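PDB 3GE5: putative NAD(P)H:FMN oxidoreductase from Porphyromonas gingivalis W83, which binds FMN and probably catalyses flavin-dependent redox reactions with a reduced nicotinamide nucleotide as electron donor. Local coordinates for residues Leu140-Cys146 with Ser167-Tyr173; Arg35-Arg41 with Pro180-Arg186; Lys52-Ile56 with Glu134-Leu140; Trp72-Arg78 with Pro99-Leu105. All blocks are in the same frame, centred on the assembly; numbering follows the deposited sequence.

Interaction 1 of 4, residues Leu140-Cys146 with Ser167-Tyr173; sequences LGCTWVC and SILALGY. With FMN (flavin mononucleotide), chain C.
Strands 141-145 and 167-172 run antiparallel, their axes 4.7 Å apart at an angle of 163°, and paired backbone hydrogen bonds join Gly-141 to Gly-172, Thr-143 to Ala-170 and Val-145 to Ile-168. On the face that carries Cys-142 and Trp-144, Cys-142 CB packs against Leu-171 CB at 3.7 Å, while its SG reaches Leu-169 CD1. Trp-144 has CG anti to the backbone N (chi1 -171°), which lays the indole over the dimethylbenzene ring of FMN, with the methyl C7M over one indole face toward its rim. At the indole edge, Trp-144 NE1 makes a weak hydrogen bond of 3.0 Å to Ser-167 OG. Thr-143 and Val-145 point to the other face; Thr-143 CG2 lies 3.5 Å from FMN N1. Just past the strand, Cys-146 N donates to FMN O4 at 3.3 Å and more weakly to N5, so the strand end meets the redox-active part of the flavin. At the far end, Leu-140 CD2 sits almost centrally over the Tyr-173 ring, a CH-pi contact of 3.5 Å to the centroid. Helix 120-137 covers Cys-142 and Trp-144, strand 100-107 continues the sheet beyond 167-172, and helix 50-62 packs on Leu-140 and Leu-171.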
# COMPACT_ATOMS: atom_id res chain seq x y z
N LEU A 140 0.93 17.97 4.26
CA LEU A 140 2.35 17.82 3.99
C LEU A 140 2.57 17.24 2.61
O LEU A 140 1.71 16.58 2.07
CB LEU A 140 2.99 16.90 5.04
CG LEU A 140 2.93 17.47 6.49
CD1 LEU A 140 3.17 16.38 7.58
CD2 LEU A 140 3.91 18.63 6.61
N GLY A 141 3.76 17.44 2.08
CA GLY A 141 4.20 16.83 0.82
C GLY A 141 5.16 15.70 1.13
O GLY A 141 5.88 15.73 2.13
N CYS A 142 5.18 14.70 0.27
CA CYS A 142 6.13 13.65 0.44
C CYS A 142 6.44 12.96 -0.88
O CYS A 142 5.72 13.12 -1.87
CB CYS A 142 5.63 12.68 1.53
SG CYS A 142 4.12 11.85 1.18
N THR A 143 7.53 12.19 -0.86
CA THR A 143 7.86 11.24 -1.92
C THR A 143 8.30 9.93 -1.30
O THR A 143 9.06 9.90 -0.35
CB THR A 143 8.97 11.81 -2.89
OG1 THR A 143 8.47 12.97 -3.53
CG2 THR A 143 9.38 10.78 -3.95
N TRP A 144 7.74 8.85 -1.84
CA TRP A 144 8.17 7.49 -1.53
C TRP A 144 9.47 7.23 -2.23
O TRP A 144 9.57 7.46 -3.44
CB TRP A 144 7.12 6.54 -2.05
CG TRP A 144 7.21 5.09 -1.68
CD1 TRP A 144 8.33 4.27 -1.68
CD2 TRP A 144 6.11 4.27 -1.33
NE1 TRP A 144 7.96 2.99 -1.32
CE2 TRP A 144 6.61 2.96 -1.10
CE3 TRP A 144 4.74 4.51 -1.16
CZ2 TRP A 144 5.79 1.91 -0.70
CZ3 TRP A 144 3.91 3.43 -0.77
CH2 TRP A 144 4.46 2.16 -0.54
N VAL A 145 10.48 6.76 -1.49
CA VAL A 145 11.85 6.54 -2.02
C VAL A 145 12.29 5.06 -1.87
O VAL A 145 12.32 4.51 -0.77
CB VAL A 145 12.91 7.45 -1.34
CG1 VAL A 145 14.28 7.18 -1.93
CG2 VAL A 145 12.49 8.95 -1.49
N CYS A 146 12.63 4.44 -3.00
CA CYS A 146 13.27 3.11 -3.03
C CYS A 146 14.64 3.13 -3.70
O CYS A 146 15.40 2.16 -3.56
CB CYS A 146 12.37 2.13 -3.73
SG CYS A 146 10.91 1.68 -2.75
N SER A 167 11.85 0.89 2.04
CA SER A 167 11.35 2.15 1.50
C SER A 167 11.60 3.26 2.51
O SER A 167 11.64 2.99 3.73
CB SER A 167 9.86 2.06 1.24
OG SER A 167 9.54 1.07 0.29
N ILE A 168 11.72 4.49 2.01
CA ILE A 168 11.83 5.69 2.86
C ILE A 168 10.78 6.71 2.46
O ILE A 168 10.64 7.02 1.27
CB ILE A 168 13.21 6.34 2.71
CG1 ILE A 168 14.35 5.36 3.08
CG2 ILE A 168 13.30 7.65 3.54
CD1 ILE A 168 15.76 5.85 2.78
N LEU A 169 10.03 7.22 3.42
CA LEU A 169 9.08 8.30 3.13
C LEU A 169 9.80 9.58 3.44
O LEU A 169 10.14 9.83 4.58
CB LEU A 169 7.79 8.18 3.96
CG LEU A 169 6.65 9.14 3.53
CD1 LEU A 169 6.21 8.81 2.09
CD2 LEU A 169 5.44 9.09 4.52
N ALA A 170 10.06 10.37 2.40
CA ALA A 170 10.68 11.70 2.54
C ALA A 170 9.56 12.75 2.57
O ALA A 170 8.74 12.77 1.67
CB ALA A 170 11.64 11.99 1.40
N LEU A 171 9.51 13.54 3.63
CA LEU A 171 8.34 14.41 3.87
C LEU A 171 8.69 15.76 4.51
O LEU A 171 9.72 15.91 5.14
CB LEU A 171 7.28 13.68 4.72
CG LEU A 171 7.64 13.40 6.17
CD1 LEU A 171 6.99 14.40 7.11
CD2 LEU A 171 7.23 11.95 6.51
N GLY A 172 7.77 16.70 4.34
CA GLY A 172 7.88 18.03 4.89
C GLY A 172 6.79 18.91 4.30
O GLY A 172 5.88 18.43 3.61
N TYR A 173 6.86 20.20 4.58
CA TYR A 173 5.99 21.14 3.90
C TYR A 173 6.54 21.43 2.52
O TYR A 173 7.70 21.84 2.37
CB TYR A 173 5.80 22.45 4.70
CG TYR A 173 4.86 22.29 5.86
CD1 TYR A 173 3.48 22.26 5.64
CD2 TYR A 173 5.33 22.16 7.15
CE1 TYR A 173 2.60 22.09 6.69
CE2 TYR A 173 4.46 21.98 8.22
CZ TYR A 173 3.09 21.96 7.98
OH TYR A 173 2.20 21.80 9.02
N1 FMN C . 10.61 9.20 -6.76
C2 FMN C . 11.92 9.57 -6.62
O2 FMN C . 12.29 10.70 -6.95
N3 FMN C . 12.87 8.68 -6.13
C4 FMN C . 12.54 7.38 -5.76
O4 FMN C . 13.43 6.58 -5.34
C4A FMN C . 11.21 7.01 -5.90
N5 FMN C . 10.86 5.71 -5.57
C5A FMN C . 9.54 5.36 -5.57
C6 FMN C . 9.22 4.07 -5.13
C7 FMN C . 7.88 3.70 -5.08
C7M FMN C . 7.47 2.33 -4.63
C8 FMN C . 6.88 4.61 -5.44
C8M FMN C . 5.44 4.24 -5.38
C9 FMN C . 7.22 5.86 -5.92
C9A FMN C . 8.54 6.27 -5.97
N10 FMN C . 8.91 7.55 -6.44
C10 FMN C . 10.23 7.92 -6.38
C1' FMN C . 7.87 8.60 -6.74
C2' FMN C . 7.30 8.29 -8.13
O2' FMN C . 8.17 8.83 -9.11
C3' FMN C . 5.87 8.82 -8.30
O3' FMN C . 5.04 8.28 -7.27
C4' FMN C . 5.28 8.54 -9.69
O4' FMN C . 6.00 9.20 -10.74
C5' FMN C . 3.81 8.98 -9.80
O5' FMN C . 3.73 10.37 -9.58
P FMN C . 2.74 10.94 -8.50
O1P FMN C . 3.23 10.35 -7.18
O2P FMN C . 1.32 10.51 -8.81
O3P FMN C . 2.99 12.43 -8.47

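Interaction 2 of 4, residues Arg35-Arg41 with Pro180-Arg186; sequences RTRRSVR and PREAFNR. With FMN (flavin mononucleotide), chain C; SO4 (sulfate ion), chain F.
Arg-38, folded back by successive bends at chi2 and chi3 (-56° each), carries its guanidinium to Glu-182, whereas Arg-41 stays extended from CG to NE and reaches Arg-181. End-on, Arg-38 NH1 and NH2 both grip Glu-182 O, which lies in the guanidinium plane; the shorter bond, from Arg-38 NH2 to Glu-182 O, is 2.9 Å. Arg-38 NH2 also forms a salt bridge with Glu-182 OE2 at 3.3 Å, and Arg-38 NE donates to FMN O3P at 2.8 Å. Pro-180 CB lies over one guanidinium face and Phe-184 CA over the opposite one, so packing and bonding together fix its rotation. The guanidinium groups of Arg-41 and Arg-181 are stacked, centres 3.4 Å apart and planes 15° apart. Arg-41 NE donates almost straight to FMN O2 at 2.8 Å, and Arg-181 NE donates to the syn lone pair of Glu-182 OE1, so nearby acceptors probably offset the two like charges. Arg-35 lies flat on Phe-184, a cation-pi stack with its CZ 3.8 Å from the ring centroid, while its edge holds a sulfate, probably from the crystallisation liquor. Arg-37, Ser-39 and Arg-186 complete the phosphate site; Arg-186 NH2 meets FMN O2P at 3.0 Å. The two loops thus bind the cofactor's phosphate end and reach O2 of its pyrimidine ring. Segment 35-41 follows helix 29-34 and touches strand 141-145 through Ser-39 and Arg-41, and helix 120-137 through Arg-37; segment 180-186 leads to helix 189-192, with Phe-184 against Ile-62 of the second subunit.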
# COMPACT_ATOMS: atom_id res chain seq x y z
N ARG A 35 -6.39 12.04 -5.94
CA ARG A 35 -5.92 12.85 -7.08
C ARG A 35 -5.27 14.16 -6.73
O ARG A 35 -4.55 14.71 -7.57
CB ARG A 35 -7.02 13.05 -8.11
CG ARG A 35 -7.39 11.75 -8.79
CD ARG A 35 -6.28 11.18 -9.67
NE ARG A 35 -5.73 12.16 -10.59
CZ ARG A 35 -6.18 12.39 -11.82
NH1 ARG A 35 -7.21 11.71 -12.30
NH2 ARG A 35 -5.63 13.36 -12.55
N THR A 36 -5.50 14.67 -5.52
CA THR A 36 -4.87 15.92 -5.10
C THR A 36 -3.43 15.70 -4.60
O THR A 36 -2.73 16.66 -4.34
CB THR A 36 -5.67 16.65 -4.02
OG1 THR A 36 -5.88 15.76 -2.93
CG2 THR A 36 -7.03 17.15 -4.57
N ARG A 37 -3.01 14.43 -4.44
CA ARG A 37 -1.65 14.07 -4.02
C ARG A 37 -0.75 13.86 -5.23
O ARG A 37 -0.99 12.96 -6.04
CB ARG A 37 -1.65 12.78 -3.19
CG ARG A 37 -0.28 12.44 -2.61
CD ARG A 37 0.01 10.93 -2.48
NE ARG A 37 -0.15 10.25 -3.75
CZ ARG A 37 0.75 10.23 -4.73
NH1 ARG A 37 1.96 10.77 -4.59
NH2 ARG A 37 0.42 9.68 -5.88
N ARG A 38 0.29 14.68 -5.33
CA ARG A 38 1.39 14.45 -6.25
C ARG A 38 2.65 14.33 -5.40
O ARG A 38 2.75 14.92 -4.32
CB ARG A 38 1.53 15.62 -7.23
CG ARG A 38 0.36 15.84 -8.22
CD ARG A 38 0.04 14.60 -9.06
NE ARG A 38 1.23 14.15 -9.79
CZ ARG A 38 1.74 14.71 -10.90
NH1 ARG A 38 1.16 15.73 -11.51
NH2 ARG A 38 2.86 14.21 -11.40
N SER A 39 3.63 13.59 -5.90
CA SER A 39 4.93 13.51 -5.24
C SER A 39 5.55 14.93 -5.13
O SER A 39 5.53 15.74 -6.09
CB SER A 39 5.91 12.55 -5.93
OG SER A 39 5.44 11.19 -5.91
N VAL A 40 6.05 15.23 -3.93
CA VAL A 40 6.69 16.51 -3.65
C VAL A 40 8.16 16.21 -3.26
O VAL A 40 8.42 15.42 -2.33
CB VAL A 40 5.95 17.26 -2.50
CG1 VAL A 40 6.79 18.42 -1.92
CG2 VAL A 40 4.52 17.69 -2.98
N ARG A 41 9.07 16.88 -3.97
CA ARG A 41 10.51 16.71 -3.77
C ARG A 41 11.24 17.95 -3.32
O ARG A 41 12.44 17.90 -3.06
CB ARG A 41 11.13 16.16 -5.06
CG ARG A 41 10.67 14.75 -5.39
CD ARG A 41 11.25 14.26 -6.73
NE ARG A 41 10.71 12.98 -7.18
CZ ARG A 41 9.56 12.80 -7.83
NH1 ARG A 41 8.74 13.80 -8.13
NH2 ARG A 41 9.21 11.56 -8.19
N PRO A 180 4.29 20.15 -9.82
CA PRO A 180 4.66 18.76 -9.92
C PRO A 180 5.70 18.54 -11.05
O PRO A 180 5.74 19.30 -12.04
CB PRO A 180 3.31 18.06 -10.22
CG PRO A 180 2.29 19.02 -9.69
CD PRO A 180 2.85 20.36 -10.00
N ARG A 181 6.51 17.50 -10.88
CA ARG A 181 7.68 17.26 -11.72
C ARG A 181 7.29 17.10 -13.18
O ARG A 181 7.98 17.58 -14.09
CB ARG A 181 8.46 16.04 -11.20
CG ARG A 181 9.83 15.84 -11.89
CD ARG A 181 10.58 14.64 -11.31
NE ARG A 181 9.84 13.40 -11.55
CZ ARG A 181 10.24 12.20 -11.16
NH1 ARG A 181 11.39 12.07 -10.50
NH2 ARG A 181 9.47 11.14 -11.41
N GLU A 182 6.16 16.43 -13.41
CA GLU A 182 5.59 16.28 -14.75
C GLU A 182 4.07 16.21 -14.67
O GLU A 182 3.51 16.04 -13.59
CB GLU A 182 6.18 15.02 -15.42
CG GLU A 182 5.84 13.70 -14.74
CD GLU A 182 6.56 13.48 -13.43
OE1 GLU A 182 7.81 13.50 -13.41
OE2 GLU A 182 5.84 13.29 -12.41
N ALA A 183 3.41 16.32 -15.82
CA ALA A 183 1.97 16.19 -15.88
C ALA A 183 1.60 14.76 -15.42
O ALA A 183 2.28 13.78 -15.74
CB ALA A 183 1.46 16.44 -17.29
N PHE A 184 0.50 14.67 -14.69
CA PHE A 184 -0.05 13.39 -14.28
C PHE A 184 -0.28 12.48 -15.48
O PHE A 184 -0.83 12.89 -16.47
CB PHE A 184 -1.37 13.59 -13.52
CG PHE A 184 -2.02 12.30 -13.06
CD1 PHE A 184 -1.68 11.75 -11.85
CD2 PHE A 184 -3.00 11.68 -13.83
CE1 PHE A 184 -2.28 10.56 -11.43
CE2 PHE A 184 -3.62 10.49 -13.40
CZ PHE A 184 -3.27 9.97 -12.21
N ASN A 185 0.19 11.25 -15.39
CA ASN A 185 -0.08 10.29 -16.47
C ASN A 185 -0.13 8.87 -15.92
O ASN A 185 0.65 8.48 -15.05
CB ASN A 185 0.94 10.39 -17.59
CG ASN A 185 2.29 10.07 -17.15
OD1 ASN A 185 2.95 10.88 -16.47
ND2 ASN A 185 2.75 8.88 -17.48
N ARG A 186 -1.11 8.14 -16.44
CA ARG A 186 -1.31 6.75 -16.11
C ARG A 186 -1.84 6.08 -17.36
O ARG A 186 -2.43 6.72 -18.25
CB ARG A 186 -2.36 6.58 -14.99
CG ARG A 186 -1.96 7.12 -13.61
CD ARG A 186 -0.83 6.28 -12.99
NE ARG A 186 -0.61 6.67 -11.61
CZ ARG A 186 0.02 7.79 -11.23
NH1 ARG A 186 0.60 8.60 -12.11
NH2 ARG A 186 0.11 8.06 -9.95
N1 FMN C . 10.61 9.20 -6.76
C2 FMN C . 11.92 9.57 -6.62
O2 FMN C . 12.29 10.70 -6.95
N3 FMN C . 12.87 8.68 -6.13
C4 FMN C . 12.54 7.38 -5.76
O4 FMN C . 13.43 6.58 -5.34
C4A FMN C . 11.21 7.01 -5.90
N5 FMN C . 10.86 5.71 -5.57
C5A FMN C . 9.54 5.36 -5.57
C6 FMN C . 9.22 4.07 -5.13
C7 FMN C . 7.88 3.70 -5.08
C7M FMN C . 7.47 2.33 -4.63
C8 FMN C . 6.88 4.61 -5.44
C8M FMN C . 5.44 4.24 -5.38
C9 FMN C . 7.22 5.86 -5.92
C9A FMN C . 8.54 6.27 -5.97
N10 FMN C . 8.91 7.55 -6.44
C10 FMN C . 10.23 7.92 -6.38
C1' FMN C . 7.87 8.60 -6.74
C2' FMN C . 7.30 8.29 -8.13
O2' FMN C . 8.17 8.83 -9.11
C3' FMN C . 5.87 8.82 -8.30
O3' FMN C . 5.04 8.28 -7.27
C4' FMN C . 5.28 8.54 -9.69
O4' FMN C . 6.00 9.20 -10.74
C5' FMN C . 3.81 8.98 -9.80
O5' FMN C . 3.73 10.37 -9.58
P FMN C . 2.74 10.94 -8.50
O1P FMN C . 3.23 10.35 -7.18
O2P FMN C . 1.32 10.51 -8.81
O3P FMN C . 2.99 12.43 -8.47
S SO4 F . -7.62 13.60 -15.67
O1 SO4 F . -7.90 13.49 -17.10
O2 SO4 F . -8.10 14.82 -15.02
O3 SO4 F . -6.18 13.57 -15.44
O4 SO4 F . -8.24 12.41 -15.10
O HOH W 1 5.62 15.54 -8.88
O HOH W 2 6.04 12.77 -9.75

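Interaction 3 of 4, residues Lys52-Ile56 with Glu134-Leu140; sequences KLMAI and EAHSLGL
Lys-52 of helix 50-62 slides past Leu-138 in the opposite direction, meeting a Schellman motif that ends helix 120-137. Its chain is extended beyond CG and runs alongside the leucine, bringing Lys-52 NZ to Leu-138 O for a hydrogen bond of 3.0 Å; the same NZ bonds Tyr-173 OH, so the ammonium links the helix end to Tyr-173. Nearer the backbone, Lys-52 CB faces Leu-138 CD1. One turn on, Ala-55 CB meets Leu-138 CD1 at 3.7 Å, and Glu-134 CG packs close to Ala-55 O. The small alanine lies where Glu-134, in the last turn of the partner helix, and Leu-138, just past its end, both approach. Ile-56 then fills the deeper side. Its CG1 is anti to the carbonyl carbon (chi1 -69°), and the branch runs on to Ile-56 CD1, which rests on Ala-135 CB at 3.8 Å and on Leu-140 CD1 at 3.7 Å. The contact is largely apolar packing of helix 50-62 on the end of helix 120-137, with the lysine bond at its rim. In the Schellman turn Gly-139 adopts positive phi and donates to His-136 O, while Leu-140 N and Leu-138 N reach Ala-135 O from opposite faces of its plane, the former at 3.0 Å.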
# COMPACT_ATOMS: atom_id res chain seq x y z
N LYS A 52 1.68 16.18 13.96
CA LYS A 52 1.49 15.69 12.59
C LYS A 52 2.41 14.47 12.32
O LYS A 52 1.99 13.48 11.71
CB LYS A 52 1.74 16.78 11.52
CG LYS A 52 0.68 17.90 11.50
CD LYS A 52 0.80 18.86 10.32
CE LYS A 52 -0.38 19.83 10.31
NZ LYS A 52 -0.41 20.75 9.13
N LEU A 53 3.68 14.55 12.76
CA LEU A 53 4.60 13.39 12.68
C LEU A 53 4.05 12.17 13.43
O LEU A 53 4.06 11.05 12.90
CB LEU A 53 6.01 13.74 13.19
CG LEU A 53 7.04 12.64 13.05
CD1 LEU A 53 7.10 12.09 11.61
CD2 LEU A 53 8.45 13.11 13.54
N MSE A 54 3.54 12.40 14.64
CA MSE A 54 2.96 11.32 15.43
C MSE A 54 1.73 10.68 14.74
O MSE A 54 1.55 9.47 14.81
CB MSE A 54 2.64 11.75 16.86
CG MSE A 54 3.86 12.16 17.68
SE MSE A 54 5.36 10.90 17.64
CE MSE A 54 4.33 9.25 17.90
N ALA A 55 0.88 11.49 14.09
CA ALA A 55 -0.26 10.98 13.30
C ALA A 55 0.18 10.14 12.14
O ALA A 55 -0.47 9.10 11.82
CB ALA A 55 -1.17 12.16 12.82
N ILE A 56 1.22 10.59 11.44
CA ILE A 56 1.75 9.81 10.32
C ILE A 56 2.18 8.41 10.83
O ILE A 56 1.85 7.40 10.21
CB ILE A 56 2.90 10.54 9.61
CG1 ILE A 56 2.41 11.80 8.85
CG2 ILE A 56 3.61 9.61 8.60
CD1 ILE A 56 3.56 12.76 8.47
N GLU A 134 -1.64 9.61 5.06
CA GLU A 134 -1.82 10.41 6.26
C GLU A 134 -1.10 11.77 6.16
O GLU A 134 -1.68 12.80 6.53
CB GLU A 134 -1.33 9.62 7.48
CG GLU A 134 -1.57 10.37 8.81
CD GLU A 134 -3.08 10.54 9.16
OE1 GLU A 134 -3.92 9.81 8.59
OE2 GLU A 134 -3.43 11.38 10.05
N ALA A 135 0.15 11.76 5.69
CA ALA A 135 0.92 13.00 5.47
C ALA A 135 0.14 13.96 4.54
O ALA A 135 -0.02 15.16 4.85
CB ALA A 135 2.34 12.70 4.92
N HIS A 136 -0.39 13.41 3.45
CA HIS A 136 -1.18 14.18 2.49
C HIS A 136 -2.40 14.80 3.18
O HIS A 136 -2.73 15.99 2.98
CB HIS A 136 -1.60 13.29 1.34
CG HIS A 136 -2.43 13.98 0.30
ND1 HIS A 136 -2.02 15.14 -0.31
CD2 HIS A 136 -3.64 13.69 -0.21
CE1 HIS A 136 -2.95 15.54 -1.16
NE2 HIS A 136 -3.95 14.67 -1.11
N SER A 137 -3.08 14.01 4.01
CA SER A 137 -4.30 14.49 4.72
C SER A 137 -4.01 15.64 5.68
O SER A 137 -4.92 16.41 6.03
CB SER A 137 -4.97 13.34 5.52
OG SER A 137 -4.34 13.06 6.78
N LEU A 138 -2.77 15.74 6.13
CA LEU A 138 -2.36 16.74 7.09
C LEU A 138 -1.65 17.93 6.39
O LEU A 138 -0.97 18.72 7.03
CB LEU A 138 -1.44 16.10 8.14
CG LEU A 138 -2.08 14.96 8.97
CD1 LEU A 138 -1.03 14.32 9.84
CD2 LEU A 138 -3.29 15.45 9.80
N GLY A 139 -1.79 18.01 5.07
CA GLY A 139 -1.21 19.11 4.28
C GLY A 139 0.30 19.12 4.07
O GLY A 139 0.90 20.20 3.80
N LEU A 140 0.93 17.97 4.26
CA LEU A 140 2.35 17.82 3.99
C LEU A 140 2.57 17.24 2.61
O LEU A 140 1.71 16.58 2.07
CB LEU A 140 2.99 16.90 5.04
CG LEU A 140 2.93 17.47 6.49
CD1 LEU A 140 3.17 16.38 7.58
CD2 LEU A 140 3.91 18.63 6.61

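Interaction 4 of 4, residues Trp72-Arg78 with Pro99-Leu105; sequences WHFLVVR and PIYIITL
Leu-75 and Ile-103 pair at the apolar centre, CB to CB 4.1 Å, with Val-77 on the same face of the sheet. The CG2 branch of Val-77 lies anti to its carbonyl carbon and crosses obliquely to Ile-103 CD1 at 4.0 Å. On the other face Phe-74 CB meets Ile-102 CG2, also at 4.0 Å, and Val-76 CG1 approaches Ile-100 CG2 more loosely. Phe-74 and Thr-104 lie side by side and point the same way; Thr-104 OG1 comes to the ring edge near CD1, while CG2 touches CD1 and CE1. Tyr-101 CG is anti to the carbonyl carbon (chi1 -51°), which turns the ring edge to the strand opposite, Tyr-101 CD2 lying 3.7 Å from Val-77 O, and its hydroxyl is bonded to Phe-95 O. Six backbone hydrogen bonds join strands 72-77 and 100-105, which run antiparallel at 156°; they link His-73 with Leu-105, Leu-75 with Ile-103 and Val-77 with Tyr-101, the bond from Leu-75 N to Ile-103 O being almost straight (174°). Beyond the last pair, a water donates to both Arg-78 O and Pro-99 O, the latter at 2.6 Å. Arg-78 CB rests on Ile-100 CG1 at 3.9 Å, and its guanidinium goes on to a salt bridge with Glu-50. At the other end His-73 NE2 bonds Ser-194 OG of the second subunit, whose strand pairs in parallel with Phe-74, Leu-75 and Val-76. Regular backbone bonding and mainly apolar packing on both faces suit a buried sheet core, while Arg-78 and His-73 carry polar bonds at the ends, the latter across the subunit interface.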
# COMPACT_ATOMS: atom_id res chain seq x y z
N TRP A 72 7.13 -4.72 10.50
CA TRP A 72 7.74 -3.45 10.17
C TRP A 72 8.30 -2.79 11.41
O TRP A 72 7.94 -3.17 12.55
CB TRP A 72 6.71 -2.51 9.51
CG TRP A 72 5.37 -2.41 10.18
CD1 TRP A 72 5.11 -1.98 11.44
CD2 TRP A 72 4.11 -2.75 9.59
NE1 TRP A 72 3.74 -2.06 11.69
CE2 TRP A 72 3.11 -2.49 10.56
CE3 TRP A 72 3.72 -3.22 8.32
CZ2 TRP A 72 1.74 -2.71 10.31
CZ3 TRP A 72 2.36 -3.43 8.08
CH2 TRP A 72 1.40 -3.18 9.06
N HIS A 73 9.18 -1.84 11.19
CA HIS A 73 9.70 -0.96 12.21
C HIS A 73 9.99 0.36 11.54
O HIS A 73 10.53 0.37 10.42
CB HIS A 73 10.95 -1.49 12.92
CG HIS A 73 11.26 -0.77 14.20
ND1 HIS A 73 10.64 -1.10 15.40
CD2 HIS A 73 12.10 0.25 14.48
CE1 HIS A 73 11.12 -0.30 16.35
NE2 HIS A 73 11.99 0.53 15.82
N PHE A 74 9.58 1.45 12.18
CA PHE A 74 9.74 2.78 11.58
C PHE A 74 10.88 3.53 12.25
O PHE A 74 10.82 3.86 13.46
CB PHE A 74 8.43 3.58 11.67
CG PHE A 74 7.23 2.79 11.22
CD1 PHE A 74 7.15 2.27 9.94
CD2 PHE A 74 6.18 2.56 12.11
CE1 PHE A 74 6.02 1.56 9.54
CE2 PHE A 74 5.05 1.83 11.72
CZ PHE A 74 4.99 1.31 10.44
N LEU A 75 11.92 3.80 11.48
CA LEU A 75 13.10 4.53 11.96
C LEU A 75 13.04 5.97 11.44
O LEU A 75 13.20 6.22 10.24
CB LEU A 75 14.38 3.83 11.52
CG LEU A 75 15.73 4.53 11.84
CD1 LEU A 75 15.90 4.89 13.30
CD2 LEU A 75 16.84 3.63 11.35
N VAL A 76 12.72 6.89 12.35
CA VAL A 76 12.52 8.31 12.01
C VAL A 76 13.87 9.01 12.05
O VAL A 76 14.63 8.84 13.04
CB VAL A 76 11.53 8.99 12.99
CG1 VAL A 76 11.44 10.44 12.66
CG2 VAL A 76 10.14 8.29 12.95
N VAL A 77 14.19 9.75 10.98
CA VAL A 77 15.44 10.52 10.92
C VAL A 77 15.06 11.97 10.62
O VAL A 77 14.58 12.29 9.55
CB VAL A 77 16.43 9.94 9.89
CG1 VAL A 77 17.64 10.86 9.75
CG2 VAL A 77 16.84 8.50 10.32
N ARG A 78 15.23 12.84 11.60
CA ARG A 78 14.93 14.25 11.41
C ARG A 78 15.93 15.22 12.04
O ARG A 78 15.95 16.40 11.67
CB ARG A 78 13.52 14.58 11.91
CG ARG A 78 13.32 14.26 13.32
CD ARG A 78 12.03 14.81 13.81
NE ARG A 78 11.77 14.29 15.15
CZ ARG A 78 10.79 14.70 15.94
NH1 ARG A 78 9.94 15.65 15.52
NH2 ARG A 78 10.65 14.13 17.13
N PRO A 99 13.02 17.51 5.05
CA PRO A 99 13.18 17.68 6.47
C PRO A 99 13.10 16.44 7.31
O PRO A 99 13.75 16.39 8.34
CB PRO A 99 12.00 18.57 6.87
CG PRO A 99 11.44 19.08 5.65
CD PRO A 99 11.89 18.29 4.52
N ILE A 100 12.23 15.50 6.92
CA ILE A 100 12.01 14.29 7.71
C ILE A 100 12.06 13.08 6.81
O ILE A 100 11.50 13.09 5.72
CB ILE A 100 10.64 14.32 8.45
CG1 ILE A 100 10.62 15.49 9.42
CG2 ILE A 100 10.40 12.99 9.24
CD1 ILE A 100 9.36 15.62 10.25
N TYR A 101 12.72 12.03 7.30
CA TYR A 101 12.69 10.73 6.64
C TYR A 101 12.13 9.67 7.58
O TYR A 101 12.52 9.58 8.75
CB TYR A 101 14.09 10.30 6.19
CG TYR A 101 14.83 11.33 5.40
CD1 TYR A 101 14.76 11.35 4.01
CD2 TYR A 101 15.65 12.27 6.04
CE1 TYR A 101 15.49 12.28 3.26
CE2 TYR A 101 16.38 13.20 5.32
CZ TYR A 101 16.30 13.20 3.94
OH TYR A 101 17.04 14.15 3.25
N ILE A 102 11.20 8.87 7.08
CA ILE A 102 10.75 7.69 7.82
C ILE A 102 11.24 6.44 7.05
O ILE A 102 10.73 6.15 5.93
CB ILE A 102 9.22 7.62 8.02
CG1 ILE A 102 8.70 8.89 8.72
CG2 ILE A 102 8.85 6.36 8.82
CD1 ILE A 102 7.10 9.02 8.72
N ILE A 103 12.24 5.79 7.63
CA ILE A 103 12.84 4.58 7.01
C ILE A 103 12.01 3.40 7.47
O ILE A 103 12.00 3.08 8.67
CB ILE A 103 14.31 4.36 7.41
CG1 ILE A 103 15.12 5.66 7.24
CG2 ILE A 103 14.91 3.16 6.62
CD1 ILE A 103 16.57 5.62 7.63
N THR A 104 11.32 2.74 6.55
CA THR A 104 10.50 1.59 6.90
C THR A 104 11.31 0.32 6.72
O THR A 104 11.70 -0.04 5.60
CB THR A 104 9.21 1.55 6.10
OG1 THR A 104 8.51 2.78 6.33
CG2 THR A 104 8.30 0.37 6.48
N LEU A 105 11.53 -0.35 7.85
CA LEU A 105 12.28 -1.55 7.93
C LEU A 105 11.32 -2.73 7.90
O LEU A 105 10.27 -2.70 8.57
CB LEU A 105 13.05 -1.62 9.25
CG LEU A 105 13.89 -0.39 9.62
CD1 LEU A 105 14.67 -0.63 10.89
CD2 LEU A 105 14.85 -0.05 8.41
O HOH W 3 14.39 18.25 10.08

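From the N terminus, the loop of segment 35-41 comes first, but its partner 180-186 lies near the end of the chain, so interaction 2 closes the widest loop and encloses the other three. Helix 50-62 follows, and interaction 3 closes when helix 120-137 ends; interaction 4, between strands 72-77 and 100-107, lies within that span. Interaction 1 opens at Leu-140, which it shares with interaction 3, and closes at strand 163-172. No contacts cross. Interactions 1 and 4 join through neighbouring strands 163-172 and 100-107 of one sheet, interaction 3 joins two helices, with Ile-56 also touching Ile-102 and Leu-171 of that sheet, and interactions 1 and 2 meet at FMN.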